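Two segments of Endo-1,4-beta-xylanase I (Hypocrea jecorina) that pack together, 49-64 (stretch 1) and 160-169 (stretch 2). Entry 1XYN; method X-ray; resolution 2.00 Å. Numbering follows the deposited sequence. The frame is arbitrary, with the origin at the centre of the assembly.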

# COMPACT_ATOMS: atom_id res chain seq x y z
N ASN A 49 -20.91 15.14 12.99
CA ASN A 49 -20.37 15.83 14.15
C ASN A 49 -19.21 15.03 14.74
O ASN A 49 -19.28 13.80 14.84
N PHE A 50 -18.15 15.74 15.12
CA PHE A 50 -16.97 15.13 15.73
C PHE A 50 -16.46 16.10 16.78
O PHE A 50 -16.76 17.29 16.75
N GLY A 51 -15.71 15.60 17.75
CA GLY A 51 -15.19 16.47 18.78
C GLY A 51 -14.31 15.72 19.74
O GLY A 51 -14.42 14.51 19.90
N GLY A 52 -13.40 16.43 20.39
CA GLY A 52 -12.52 15.78 21.32
C GLY A 52 -11.11 16.29 21.17
O GLY A 52 -10.89 17.46 20.89
N SER A 53 -10.15 15.40 21.36
CA SER A 53 -8.76 15.78 21.25
C SER A 53 -8.09 14.98 20.15
O SER A 53 -8.62 13.97 19.68
N PHE A 54 -6.93 15.46 19.71
CA PHE A 54 -6.16 14.82 18.66
C PHE A 54 -4.78 15.44 18.72
O PHE A 54 -4.57 16.57 18.26
N SER A 55 -3.86 14.72 19.36
CA SER A 55 -2.49 15.18 19.53
C SER A 55 -1.52 14.31 18.73
O SER A 55 -1.65 13.08 18.71
N VAL A 56 -0.59 14.94 18.04
CA VAL A 56 0.41 14.24 17.24
C VAL A 56 1.79 14.67 17.74
O VAL A 56 2.27 15.76 17.42
N ASN A 57 2.40 13.83 18.58
CA ASN A 57 3.70 14.14 19.16
C ASN A 57 4.80 14.20 18.10
O ASN A 57 5.69 15.05 18.17
N SER A 58 4.71 13.32 17.10
CA SER A 58 5.68 13.25 16.03
C SER A 58 5.09 12.46 14.87
O SER A 58 4.08 11.79 15.05
N GLY A 59 5.73 12.52 13.71
CA GLY A 59 5.24 11.79 12.54
C GLY A 59 4.00 12.38 11.88
O GLY A 59 3.62 13.51 12.17
N THR A 60 3.36 11.60 11.01
CA THR A 60 2.15 12.03 10.30
C THR A 60 0.88 11.65 11.06
O THR A 60 0.73 10.51 11.50
N GLY A 61 -0.05 12.60 11.15
CA GLY A 61 -1.31 12.37 11.83
C GLY A 61 -2.44 13.12 11.14
O GLY A 61 -2.31 14.32 10.88
N LEU A 62 -3.55 12.43 10.87
CA LEU A 62 -4.70 13.04 10.19
C LEU A 62 -6.03 12.74 10.89
O LEU A 62 -6.29 11.60 11.26
N LEU A 63 -6.85 13.78 11.08
CA LEU A 63 -8.18 13.61 11.66
C LEU A 63 -9.15 13.97 10.53
O LEU A 63 -9.17 15.12 10.08
N SER A 64 -9.94 13.01 10.07
CA SER A 64 -10.83 13.30 8.96
C SER A 64 -12.01 12.37 8.77
O SER A 64 -12.03 11.25 9.28
N VAL A 160 -16.68 6.79 7.88
CA VAL A 160 -16.32 6.93 9.29
C VAL A 160 -15.54 8.20 9.55
O VAL A 160 -15.22 8.94 8.64
N VAL A 161 -15.33 8.48 10.83
CA VAL A 161 -14.52 9.60 11.28
C VAL A 161 -13.29 8.81 11.73
O VAL A 161 -13.39 7.99 12.64
N ALA A 162 -12.17 9.00 11.05
CA ALA A 162 -10.97 8.24 11.37
C ALA A 162 -9.70 9.03 11.65
O ALA A 162 -9.57 10.21 11.28
N VAL A 163 -8.79 8.38 12.36
CA VAL A 163 -7.49 8.95 12.69
C VAL A 163 -6.54 8.02 11.95
O VAL A 163 -6.72 6.80 11.97
N GLU A 164 -5.58 8.60 11.25
CA GLU A 164 -4.62 7.80 10.49
C GLU A 164 -3.23 8.35 10.76
O GLU A 164 -3.05 9.56 10.91
N GLY A 165 -2.25 7.46 10.87
CA GLY A 165 -0.91 7.92 11.14
C GLY A 165 0.20 6.92 10.91
O GLY A 165 -0.04 5.76 10.57
N TRP A 166 1.43 7.40 11.07
CA TRP A 166 2.64 6.62 10.90
C TRP A 166 3.84 7.49 11.23
O TRP A 166 3.72 8.72 11.31
N GLY A 167 4.98 6.85 11.47
CA GLY A 167 6.20 7.56 11.78
C GLY A 167 6.32 8.26 13.12
O GLY A 167 7.19 9.11 13.30
N GLY A 168 5.46 7.91 14.07
CA GLY A 168 5.55 8.55 15.37
C GLY A 168 4.48 8.15 16.37
O GLY A 168 3.86 7.09 16.25
N SER A 169 4.26 9.02 17.34
CA SER A 169 3.27 8.78 18.38
C SER A 169 2.24 9.91 18.50
O SER A 169 2.40 11.00 17.92

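Strand 60-64 runs antiparallel to strand 160-166. As in any beta strand, successive side chains point to opposite faces of the sheet. T60, L62 and S64 share one face with A162, E164 and W166. L63 and V163 lie on the other, where G61 and G165 contribute no side chain.

On the first face, W166 has chi1 p (64°) and chi2 87°. This brings the indole nearer to stretch 1 and lays it against T60. T60 is m (-54°). Its CB sits 3.9 Å from the centroid of the five-membered ring of W166, nearly along the ring normal, which makes a CH-pi contact over the face. T60 OG1 is 3.4 Å from W166 NE1, but the angle is too poor for a hydrogen bond. That hydroxyl is satisfied elsewhere in the structure.

L62 has an off-rotamer chi1 of -31°, with chi2 t. E164 is extended, chi1 and chi2 both t, with chi3 at 10°. The two side chains meet loosely: L62 CD1 lies 4.2 Å from E164 OE1. This oxygen is hydrogen-bonded elsewhere in the structure.

S64 is p (65°). Its OG is 2.7 Å from the oxygen of water 1, a hydrogen bond whose direction is undecided. The same water donates to A162 O at 3.1 Å. It therefore links the S64 side chain to the backbone of its antiparallel partner.

The contacts on the other side are apolar. V163 is t (168°). Its CG1 approaches F54 CE1 at 3.5 Å, and its CG2 lies 3.8 Å from L63 CD1. F54 is t (176°) with chi2 72°. Its CA-to-CB bond points sideways, but the end of the side chain comes nearer and presents the ring edge to V163. L63, with chi1 t and chi2 p, also brings its end nearer. Farther along, V161 is t, and its CG1 touches F50 CB at 4.3 Å. F50 CB points toward stretch 2, but chi1 p (67°) leads the ring away.

G61 leaves space for V56: an ideal CB at G61 would lie 2.4 Å from V56 CG2. At G165, an ideal CB would clash with T60 O at 2.8 Å.

Near the turn, S58 is p (67°) and its OG accepts a hydrogen bond from S169 N at 3.3 Å. Without side chains, G59 and G168 can lie close, CA to CA 4.3 Å. An ideal CB on G59 would clash with G167 C at 2.5 Å, and one on G168 with S58 O at 2.2 Å.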

# COMPACT_ATOMS: atom_id res chain seq x y z
CB ASN A 49 -21.45 16.00 15.22
CG ASN A 49 -22.72 16.62 14.67
OD1 ASN A 49 -22.93 17.83 14.77
ND2 ASN A 49 -23.59 15.78 14.09
CB PHE A 50 -15.89 14.86 14.67
CG PHE A 50 -15.28 16.10 14.07
CD1 PHE A 50 -15.96 16.82 13.09
CD2 PHE A 50 -14.05 16.57 14.51
CE1 PHE A 50 -15.43 17.99 12.55
CE2 PHE A 50 -13.50 17.74 13.99
CZ PHE A 50 -14.19 18.45 13.00
CB SER A 53 -8.04 15.59 22.59
OG SER A 53 -7.82 14.22 22.89
CB PHE A 54 -6.81 15.07 17.30
CG PHE A 54 -6.04 14.51 16.14
CD1 PHE A 54 -5.99 13.15 15.92
CD2 PHE A 54 -5.37 15.36 15.27
CE1 PHE A 54 -5.28 12.64 14.84
CE2 PHE A 54 -4.66 14.86 14.19
CZ PHE A 54 -4.62 13.50 13.97
CB SER A 55 -2.12 15.17 21.01
OG SER A 55 -0.83 15.69 21.22
CB VAL A 56 0.24 14.55 15.72
CG1 VAL A 56 1.29 13.84 14.89
CG2 VAL A 56 -1.14 14.13 15.26
CB ASN A 57 4.07 13.11 20.23
CG ASN A 57 3.06 13.06 21.38
OD1 ASN A 57 2.35 12.07 21.56
ND2 ASN A 57 3.00 14.13 22.15
CB SER A 58 6.94 12.53 16.52
OG SER A 58 6.68 11.15 16.78
CB THR A 60 2.07 11.37 8.90
OG1 THR A 60 3.28 11.62 8.18
CG2 THR A 60 0.88 11.92 8.12
CB LEU A 62 -4.81 12.51 8.75
CG LEU A 62 -3.57 12.09 7.95
CD1 LEU A 62 -4.00 11.47 6.62
CD2 LEU A 62 -2.66 13.27 7.71
CB LEU A 63 -8.38 14.53 12.87
CG LEU A 63 -9.76 14.45 13.55
CD1 LEU A 63 -10.05 13.03 14.06
CD2 LEU A 63 -9.84 15.47 14.68
CB SER A 64 -10.03 13.27 7.66
OG SER A 64 -9.53 11.96 7.38
CB VAL A 160 -15.42 5.73 9.75
CG1 VAL A 160 -16.19 4.41 9.72
CG2 VAL A 160 -14.17 5.63 8.89
CB VAL A 161 -15.14 10.30 12.50
CG1 VAL A 161 -14.15 11.27 13.11
CG2 VAL A 161 -16.40 11.03 12.08
CB ALA A 162 -10.72 7.21 10.27
CB VAL A 163 -7.20 8.89 14.20
CG1 VAL A 163 -5.74 9.22 14.47
CG2 VAL A 163 -8.08 9.88 14.95
CB GLU A 164 -4.94 7.85 8.99
CG GLU A 164 -3.90 7.19 8.08
CD GLU A 164 -4.38 7.01 6.64
OE1 GLU A 164 -5.45 7.55 6.28
OE2 GLU A 164 -3.68 6.32 5.86
CB TRP A 166 2.76 6.08 9.47
CG TRP A 166 2.92 7.14 8.39
CD1 TRP A 166 4.09 7.71 7.96
CD2 TRP A 166 1.88 7.67 7.54
NE1 TRP A 166 3.84 8.55 6.89
CE2 TRP A 166 2.50 8.54 6.62
CE3 TRP A 166 0.49 7.48 7.48
CZ2 TRP A 166 1.78 9.23 5.64
CZ3 TRP A 166 -0.23 8.17 6.50
CH2 TRP A 166 0.42 9.03 5.59
CB SER A 169 3.97 8.58 19.73
OG SER A 169 4.72 9.72 20.11
O HOH W 1 -7.90 10.17 8.62